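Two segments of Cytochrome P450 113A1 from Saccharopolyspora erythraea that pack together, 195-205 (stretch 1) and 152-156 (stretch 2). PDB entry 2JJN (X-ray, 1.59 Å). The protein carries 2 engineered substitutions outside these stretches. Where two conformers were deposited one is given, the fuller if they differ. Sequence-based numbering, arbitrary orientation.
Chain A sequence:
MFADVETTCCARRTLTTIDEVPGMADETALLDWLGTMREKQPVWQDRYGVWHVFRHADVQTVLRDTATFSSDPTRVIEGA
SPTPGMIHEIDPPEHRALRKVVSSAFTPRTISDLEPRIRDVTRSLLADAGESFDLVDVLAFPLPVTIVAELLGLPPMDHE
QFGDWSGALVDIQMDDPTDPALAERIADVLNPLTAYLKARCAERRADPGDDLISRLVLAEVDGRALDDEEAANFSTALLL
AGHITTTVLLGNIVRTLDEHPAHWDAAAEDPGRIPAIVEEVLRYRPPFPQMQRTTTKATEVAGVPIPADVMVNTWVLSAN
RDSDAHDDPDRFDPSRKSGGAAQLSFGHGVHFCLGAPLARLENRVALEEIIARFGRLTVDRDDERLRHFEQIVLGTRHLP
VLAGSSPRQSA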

ATOM      1  N   ALA A 195      21.149  -3.364   1.638  1.00 19.76           N
ATOM      2  CA  ALA A 195      22.564  -3.648   1.269  1.00 19.60           C
ATOM      3  C   ALA A 195      22.658  -4.391  -0.059  1.00 20.59           C
ATOM      4  O   ALA A 195      23.526  -4.121  -0.875  1.00 21.80           O
ATOM      5  CB  ALA A 195      23.230  -4.458   2.370  1.00 21.12           C
ATOM      6  N   TYR A 196      21.789  -5.386  -0.251  1.00 20.53           N
ATOM      7  CA  TYR A 196      21.730  -6.116  -1.520  1.00 20.86           C
ATOM      8  C   TYR A 196      21.434  -5.142  -2.671  1.00 20.60           C
ATOM      9  O   TYR A 196      22.114  -5.170  -3.701  1.00 21.44           O
ATOM     10  CB  TYR A 196      20.626  -7.168  -1.450  1.00 21.60           C
ATOM     11  CG  TYR A 196      20.384  -7.861  -2.743  1.00 23.46           C
ATOM     12  CD1 TYR A 196      21.240  -8.862  -3.192  1.00 27.31           C
ATOM     13  CD2 TYR A 196      19.284  -7.516  -3.527  1.00 24.90           C
ATOM     14  CE1 TYR A 196      21.004  -9.505  -4.423  1.00 30.49           C
ATOM     15  CE2 TYR A 196      19.031  -8.156  -4.742  1.00 28.58           C
ATOM     16  CZ  TYR A 196      19.891  -9.142  -5.181  1.00 28.36           C
ATOM     17  OH  TYR A 196      19.634  -9.768  -6.408  1.00 32.10           O
ATOM     18  N   LEU A 197      20.461  -4.275  -2.468  1.00 19.84           N
ATOM     19  CA  LEU A 197      20.105  -3.325  -3.547  1.00 19.94           C
ATOM     20  C   LEU A 197      21.250  -2.346  -3.790  1.00 19.95           C
ATOM     21  O   LEU A 197      21.490  -1.950  -4.952  1.00 20.05           O
ATOM     22  CB  LEU A 197      18.783  -2.594  -3.275  1.00 19.94           C
ATOM     23  CG  LEU A 197      17.559  -3.534  -3.292  1.00 22.11           C
ATOM     24  CD1 LEU A 197      16.303  -2.766  -2.872  1.00 22.88           C
ATOM     25  CD2 LEU A 197      17.384  -4.109  -4.682  1.00 27.08           C
ATOM     26  N   LYS A 198      21.947  -1.951  -2.725  1.00 18.74           N
ATOM     27  CA  LYS A 198      23.079  -1.014  -2.891  1.00 19.25           C
ATOM     28  C   LYS A 198      24.154  -1.631  -3.778  1.00 19.21           C
ATOM     29  O   LYS A 198      24.773  -0.942  -4.626  1.00 20.12           O
ATOM     30  CB  LYS A 198      23.629  -0.586  -1.538  1.00 20.22           C
ATOM     31  CG  LYS A 198      24.579   0.599  -1.645  1.00 20.17           C
ATOM     32  CD  LYS A 198      25.187   0.921  -0.290  1.00 21.40           C
ATOM     33  CE  LYS A 198      26.112   2.099  -0.390  1.00 26.35           C
ATOM     34  NZ  LYS A 198      26.956   2.226   0.826  1.00 33.10           N
ATOM     35  N   ALA A 199      24.388  -2.944  -3.622  1.00 18.85           N
ATOM     36  CA  ALA A 199      25.349  -3.611  -4.473  1.00 20.37           C
ATOM     37  C   ALA A 199      24.901  -3.643  -5.930  1.00 19.75           C
ATOM     38  O   ALA A 199      25.738  -3.515  -6.836  1.00 20.56           O
ATOM     39  CB  ALA A 199      25.613  -5.034  -3.969  1.00 20.85           C
ATOM     40  N   ARG A 200      23.597  -3.824  -6.148  1.00 19.30           N
ATOM     41  CA  ARG A 200      23.035  -3.780  -7.500  1.00 19.54           C
ATOM     42  C   ARG A 200      23.155  -2.380  -8.079  1.00 18.86           C
ATOM     43  O   ARG A 200      23.474  -2.227  -9.265  1.00 19.47           O
ATOM     44  CB  ARG A 200      21.591  -4.288  -7.546  1.00 19.53           C
ATOM     45  CG  ARG A 200      21.399  -5.653  -6.836  1.00 23.97           C
ATOM     46  CD  ARG A 200      21.972  -6.825  -7.648  1.00 28.11           C
ATOM     47  NE  ARG A 200      23.418  -7.034  -7.508  1.00 30.70           N
ATOM     48  CZ  ARG A 200      24.039  -7.451  -6.404  1.00 32.22           C
ATOM     49  NH1 ARG A 200      23.357  -7.665  -5.280  1.00 32.32           N
ATOM     50  NH2 ARG A 200      25.355  -7.635  -6.411  1.00 35.20           N
ATOM     51  N   CYS A 201      22.908  -1.354  -7.271  1.00 18.32           N
ATOM     52  CA  CYS A 201      23.112   0.033  -7.750  1.00 17.68           C
ATOM     53  C   CYS A 201      24.562   0.286  -8.194  1.00 17.92           C
ATOM     54  O   CYS A 201      24.841   0.896  -9.265  1.00 18.01           O
ATOM     55  CB  CYS A 201      22.757   1.008  -6.652  1.00 18.33           C
ATOM     56  SG  CYS A 201      20.986   1.127  -6.317  1.00 18.80           S
ATOM     57  N   ALA A 202      25.520  -0.166  -7.373  1.00 15.83           N
ATOM     58  CA  ALA A 202      26.925  -0.022  -7.755  1.00 16.09           C
ATOM     59  C   ALA A 202      27.205  -0.731  -9.090  1.00 15.93           C
ATOM     60  O   ALA A 202      28.016  -0.260  -9.914  1.00 16.69           O
ATOM     61  CB  ALA A 202      27.847  -0.534  -6.646  1.00 16.28           C
ATOM     62  N   GLU A 203      26.585  -1.899  -9.280  1.00 16.85           N
ATOM     63  CA  GLU A 203      26.798  -2.669 -10.496  1.00 17.77           C
ATOM     64  C   GLU A 203      26.257  -1.923 -11.724  1.00 18.28           C
ATOM     65  O   GLU A 203      26.929  -1.892 -12.804  1.00 18.03           O
ATOM     66  CB  GLU A 203      26.149  -4.052 -10.305  1.00 19.11           C
ATOM     67  CG  GLU A 203      27.020  -4.965  -9.466  0.70 20.83           C
ATOM     68  CD  GLU A 203      26.358  -6.307  -9.238  0.70 26.31           C
ATOM     69  OE1 GLU A 203      25.201  -6.473  -9.639  0.70 27.90           O
ATOM     70  OE2 GLU A 203      27.021  -7.191  -8.670  0.70 28.99           O
ATOM     71  N   ARG A 204      25.091  -1.323 -11.569  1.00 17.85           N
ATOM     72  CA  ARG A 204      24.520  -0.572 -12.717  1.00 17.70           C
ATOM     73  C   ARG A 204      25.281   0.711 -12.940  1.00 17.54           C
ATOM     74  O   ARG A 204      25.400   1.190 -14.097  1.00 18.57           O
ATOM     75  CB  ARG A 204      23.032  -0.305 -12.526  1.00 17.52           C
ATOM     76  CG  ARG A 204      22.222  -1.603 -12.485  1.00 17.65           C
ATOM     77  CD  ARG A 204      22.424  -2.462 -13.717  1.00 23.22           C
ATOM     78  NE  ARG A 204      21.499  -3.608 -13.643  1.00 29.41           N
ATOM     79  CZ  ARG A 204      21.395  -4.587 -14.532  1.00 33.91           C
ATOM     80  NH1 ARG A 204      22.145  -4.590 -15.622  1.00 35.98           N
ATOM     81  NH2 ARG A 204      20.503  -5.564 -14.337  1.00 32.34           N
ATOM     82  N   ARG A 205      25.817   1.311 -11.871  1.00 15.45           N
ATOM     83  CA  ARG A 205      26.685   2.510 -12.077  1.00 15.37           C
ATOM     84  C   ARG A 205      27.918   2.099 -12.903  1.00 15.27           C
ATOM     85  O   ARG A 205      28.433   2.872 -13.748  1.00 15.46           O
ATOM     86  CB  ARG A 205      27.078   3.078 -10.699  1.00 15.28           C
ATOM     87  CG  ARG A 205      27.671   4.524 -10.777  1.00 16.49           C
ATOM     88  CD  ARG A 205      28.063   5.058  -9.362  1.00 15.94           C
ATOM     89  NE  ARG A 205      26.878   5.174  -8.514  1.00 15.59           N
ATOM     90  CZ  ARG A 205      26.063   6.231  -8.533  1.00 16.53           C
ATOM     91  NH1 ARG A 205      26.392   7.330  -9.259  1.00 14.84           N
ATOM     92  NH2 ARG A 205      24.977   6.195  -7.749  1.00 16.49           N
TER
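Stretch 2, residues 152-156: LGLPP

Stretch 1 is a helix throughout, held by i to i+4 backbone hydrogen bonds such as Arg 204 N to Arg 200 O, and it presents one side, formed by Tyr 196, Leu 197, Arg 200 and Arg 204, to stretch 2. Stretch 2 comes off the end of another helix: Leu 152 is still helical, Gly 153 leaves helical geometry with positive phi, and Leu 154 and Pro 155 continue in extended conformation. The segment runs against the sequence of stretch 1, so that Pro 155 lies near Tyr 196 and Gly 153 near Arg 204; the closest CA atoms are those of Arg 200 and Leu 154, 7.8 Å apart.

Tyr 196, with chi1 in the t rotamer, has a side chain long enough to reach across to the proline, its OH lying 3.2 Å from Pro 155 CG, while its ring still meets Leu 154 obliquely, Tyr 196 CE2 to Leu 154 CD2 at 4.3 Å. Next along the helix, Leu 197 starts out sideways, but its end comes nearer and places CD2 3.7 Å from Leu 154 CD1, an apolar contact well suited to two branched aliphatic chains. Arg 200 points toward stretch 2 and offers Leu 154 the aliphatic part of its side chain, CG lying 3.8 Å from CD2. Its charged end is paired within the helix: NE and NH2 each donate to Glu 203, at 2.8 Å from OE1 and OE2 respectively.

One turn on, Arg 204 supplies the direct polar link. Its NH2 donates to Gly 153 O at 3.0 Å, while its NE donates to a water, 2.8 Å from the water oxygen, which is also 2.8 Å from Leu 152 O and placed to donate to it. The guanidinium thus holds one carbonyl directly and its predecessor through a water. Glycine suits the turn: a CB here would jam against the carbonyl O of Leu 152 and come within 3.3 Å of Arg 204 NH2.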

ATOM      1  N   LEU A 152      13.098  -3.301 -11.760  1.00 23.75           N
ATOM      2  CA  LEU A 152      14.395  -2.836 -11.221  1.00 24.19           C
ATOM      3  C   LEU A 152      15.592  -3.475 -11.909  1.00 25.08           C
ATOM      4  O   LEU A 152      16.725  -2.957 -11.792  1.00 29.40           O
ATOM      5  CB  LEU A 152      14.451  -3.088  -9.711  1.00 23.35           C
ATOM      6  CG  LEU A 152      13.558  -2.187  -8.861  1.00 24.03           C
ATOM      7  CD1 LEU A 152      13.430  -2.798  -7.479  1.00 22.85           C
ATOM      8  CD2 LEU A 152      14.109  -0.754  -8.744  1.00 25.74           C
ATOM      9  N   GLY A 153      15.392  -4.594 -12.590  1.00 24.22           N
ATOM     10  CA  GLY A 153      16.468  -5.290 -13.259  1.00 24.97           C
ATOM     11  C   GLY A 153      17.174  -6.287 -12.369  1.00 24.76           C
ATOM     12  O   GLY A 153      18.339  -6.641 -12.610  1.00 25.75           O
ATOM     13  N   LEU A 154      16.468  -6.789 -11.351  1.00 25.51           N
ATOM     14  CA  LEU A 154      17.023  -7.774 -10.433  1.00 28.48           C
ATOM     15  C   LEU A 154      16.865  -9.193 -10.962  1.00 32.51           C
ATOM     16  O   LEU A 154      15.886  -9.477 -11.676  1.00 31.96           O
ATOM     17  CB  LEU A 154      16.335  -7.666  -9.065  1.00 26.61           C
ATOM     18  CG  LEU A 154      16.393  -6.264  -8.459  1.00 26.11           C
ATOM     19  CD1 LEU A 154      15.526  -6.152  -7.219  1.00 23.07           C
ATOM     20  CD2 LEU A 154      17.854  -5.862  -8.136  1.00 22.61           C
ATOM     21  N   PRO A 155      17.830 -10.089 -10.629  1.00 36.93           N
ATOM     22  CA  PRO A 155      17.785 -11.525 -10.939  1.00 40.47           C
ATOM     23  C   PRO A 155      16.406 -12.131 -10.690  1.00 44.25           C
ATOM     24  O   PRO A 155      15.779 -11.806  -9.657  1.00 44.99           O
ATOM     25  CB  PRO A 155      18.787 -12.145  -9.961  1.00 40.49           C
ATOM     26  CG  PRO A 155      19.534 -11.007  -9.359  1.00 39.67           C
ATOM     27  CD  PRO A 155      19.078  -9.722  -9.945  1.00 36.68           C
ATOM     28  N   PRO A 156      15.961 -13.033 -11.606  1.00 47.38           N
ATOM     29  CA  PRO A 156      14.628 -13.623 -11.771  1.00 49.78           C
ATOM     30  C   PRO A 156      13.765 -13.602 -10.518  1.00 52.13           C
ATOM     31  O   PRO A 156      12.756 -12.880 -10.454  1.00 52.89           O
ATOM     32  CB  PRO A 156      14.954 -15.065 -12.166  1.00 49.63           C
ATOM     33  CG  PRO A 156      16.251 -14.952 -12.952  1.00 48.93           C
ATOM     34  CD  PRO A 156      16.887 -13.600 -12.612  1.00 47.77           C
TER
HETATM   35  O   HOH W   1      19.438  -3.682 -11.809  1.00 28.92           O